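Local coordinates for IG hypothetical 16092 (PDB 1YQH), which is of unknown function but belongs to the UPF0045 (DUF77) family and may bind thiamine or a related compound, at residues V8-S13 / V56-V61. Numbering follows the deposited sequence.
Sequences VTMSFS and VLLDVV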
loop_
_atom_site.group_PDB
_atom_site.type_symbol
_atom_site.label_atom_id
_atom_site.label_comp_id
_atom_site.label_asym_id
_atom_site.label_seq_id
_atom_site.Cartn_x
_atom_site.Cartn_y
_atom_site.Cartn_z
ATOM N N VAL A 8 12.357 13.682 0.533
ATOM C CA VAL A 8 11.137 12.934 0.238
ATOM C C VAL A 8 10.381 12.795 1.560
ATOM O O VAL A 8 10.943 12.973 2.658
ATOM C CB VAL A 8 11.380 11.517 -0.404
ATOM C CG1 VAL A 8 12.204 11.632 -1.681
ATOM C CG2 VAL A 8 12.035 10.542 0.578
ATOM N N THR A 9 9.096 12.503 1.449
ATOM C CA THR A 9 8.308 12.045 2.572
ATOM C C THR A 9 7.869 10.610 2.214
ATOM O O THR A 9 7.608 10.308 1.047
ATOM C CB THR A 9 7.120 13.010 2.819
ATOM O OG1 THR A 9 7.643 14.321 3.137
ATOM C CG2 THR A 9 6.253 12.540 3.973
HETATM N N MSE A 10 7.830 9.736 3.210
HETATM C CA MSE A 10 7.578 8.318 2.998
HETATM C C MSE A 10 6.782 7.804 4.196
HETATM O O MSE A 10 6.881 8.365 5.290
HETATM C CB MSE A 10 8.932 7.607 2.928
HETATM C CG MSE A 10 8.897 6.141 2.597
HETATM SE SE MSE A 10 10.704 5.443 2.673
HETATM C CE MSE A 10 11.520 6.439 1.177
ATOM N N SER A 11 5.959 6.779 3.987
ATOM C CA SER A 11 5.475 6.000 5.107
ATOM C C SER A 11 5.785 4.541 4.879
ATOM O O SER A 11 5.983 4.107 3.733
ATOM C CB SER A 11 3.973 6.214 5.351
ATOM O OG SER A 11 3.198 5.692 4.289
ATOM N N PHE A 12 5.857 3.781 5.964
ATOM C CA PHE A 12 6.078 2.353 5.824
ATOM C C PHE A 12 5.497 1.609 6.999
ATOM O O PHE A 12 5.264 2.179 8.081
ATOM C CB PHE A 12 7.590 2.043 5.683
ATOM C CG PHE A 12 8.321 1.906 7.003
ATOM C CD1 PHE A 12 8.641 0.638 7.510
ATOM C CD2 PHE A 12 8.695 3.036 7.739
ATOM C CE1 PHE A 12 9.316 0.491 8.720
ATOM C CE2 PHE A 12 9.375 2.899 8.951
ATOM C CZ PHE A 12 9.687 1.629 9.449
ATOM N N SER A 13 5.274 0.324 6.784
ATOM C CA SER A 13 4.897 -0.562 7.870
ATOM C C SER A 13 5.525 -1.929 7.658
ATOM O O SER A 13 5.848 -2.291 6.522
ATOM C CB SER A 13 3.372 -0.664 7.962
ATOM O OG SER A 13 2.822 -1.084 6.731
ATOM N N VAL A 56 18.649 7.367 2.343
ATOM C CA VAL A 56 18.717 7.236 3.798
ATOM C C VAL A 56 17.437 6.598 4.316
ATOM O O VAL A 56 17.494 5.660 5.104
ATOM C CB VAL A 56 18.980 8.597 4.504
ATOM C CG1 VAL A 56 18.879 8.472 6.035
ATOM C CG2 VAL A 56 20.347 9.126 4.098
ATOM N N LEU A 57 16.296 7.100 3.860
ATOM C CA LEU A 57 15.005 6.550 4.274
ATOM C C LEU A 57 14.798 5.097 3.833
ATOM O O LEU A 57 14.355 4.276 4.625
ATOM C CB LEU A 57 13.862 7.442 3.788
ATOM C CG LEU A 57 13.414 8.571 4.732
ATOM C CD1 LEU A 57 14.549 9.331 5.389
ATOM C CD2 LEU A 57 12.464 9.537 4.001
ATOM N N LEU A 58 15.124 4.775 2.582
ATOM C CA LEU A 58 15.022 3.384 2.137
ATOM C C LEU A 58 15.919 2.456 2.959
ATOM O O LEU A 58 15.533 1.325 3.265
ATOM C CB LEU A 58 15.308 3.236 0.638
ATOM C CG LEU A 58 14.234 3.855 -0.256
ATOM C CD1 LEU A 58 14.783 3.942 -1.677
ATOM C CD2 LEU A 58 12.937 3.024 -0.194
ATOM N N ASP A 59 17.104 2.931 3.320
ATOM C CA ASP A 59 17.976 2.148 4.184
ATOM C C ASP A 59 17.373 1.951 5.580
ATOM O O ASP A 59 17.518 0.865 6.170
ATOM C CB ASP A 59 19.374 2.763 4.281
ATOM C CG ASP A 59 20.336 1.859 5.036
ATOM O OD1 ASP A 59 20.579 0.725 4.564
ATOM O OD2 ASP A 59 20.810 2.276 6.107
ATOM N N VAL A 60 16.692 2.976 6.102
ATOM C CA VAL A 60 15.965 2.826 7.374
ATOM C C VAL A 60 14.929 1.705 7.276
ATOM O O VAL A 60 14.847 0.842 8.157
ATOM C CB VAL A 60 15.315 4.159 7.853
ATOM C CG1 VAL A 60 14.355 3.928 9.029
ATOM C CG2 VAL A 60 16.402 5.139 8.232
ATOM N N VAL A 61 14.154 1.709 6.198
ATOM C CA VAL A 61 13.138 0.682 6.014
ATOM C C VAL A 61 13.767 -0.726 5.906
ATOM O O VAL A 61 13.292 -1.687 6.525
ATOM C CB VAL A 61 12.249 0.994 4.784
ATOM C CG1 VAL A 61 11.214 -0.142 4.590
ATOM C CG2 VAL A 61 11.522 2.331 4.977
#
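Met10, present as selenomethionine, reaches from strand 8-17 onto helix 54-70 and meets Leu57, Leu58 and Val61. Its CB just grazes Leu57 CD2 at 4.2 Å. CG stands anti to the backbone N (chi1 -175°), and the chain stays extended as far as SE. The selenium touches two helix residues, Leu57 CB and, at 4.0 Å, Val61 CG2, in directions roughly perpendicular to each other. A bend at chi3 (-65°) then turns the methyl: CE presses on Leu57 CB at 3.6 Å and meets Leu58 CD2 at 3.9 Å, where the Met10 and Leu58 side chains cross at about a right angle. The neighbours that point the same way extend the contact in both directions. Val8 CG2 touches Leu57 CD2 at 3.6 Å, while Phe12 offers one ring face to Val61 CG2, a CH-pi contact 4.2 Å from the centroid and displaced toward the rim, near CG. No hydrogen bond links the two segments. On the far side of the strand, Ser11 OG bonds to Glu47 OE1 of the second subunit, and Thr9 packs on Ala45 of that subunit, so this strand faces helix 54-70 on one side and another chain on the other. The axes of segments 8-13 and 56-61 run nearly parallel, 10.0 Å apart at closest approach: the buried helix-on-sheet core of a ferredoxin-like alpha+beta sandwich, consistent with the MTH1187-YkoF relatives.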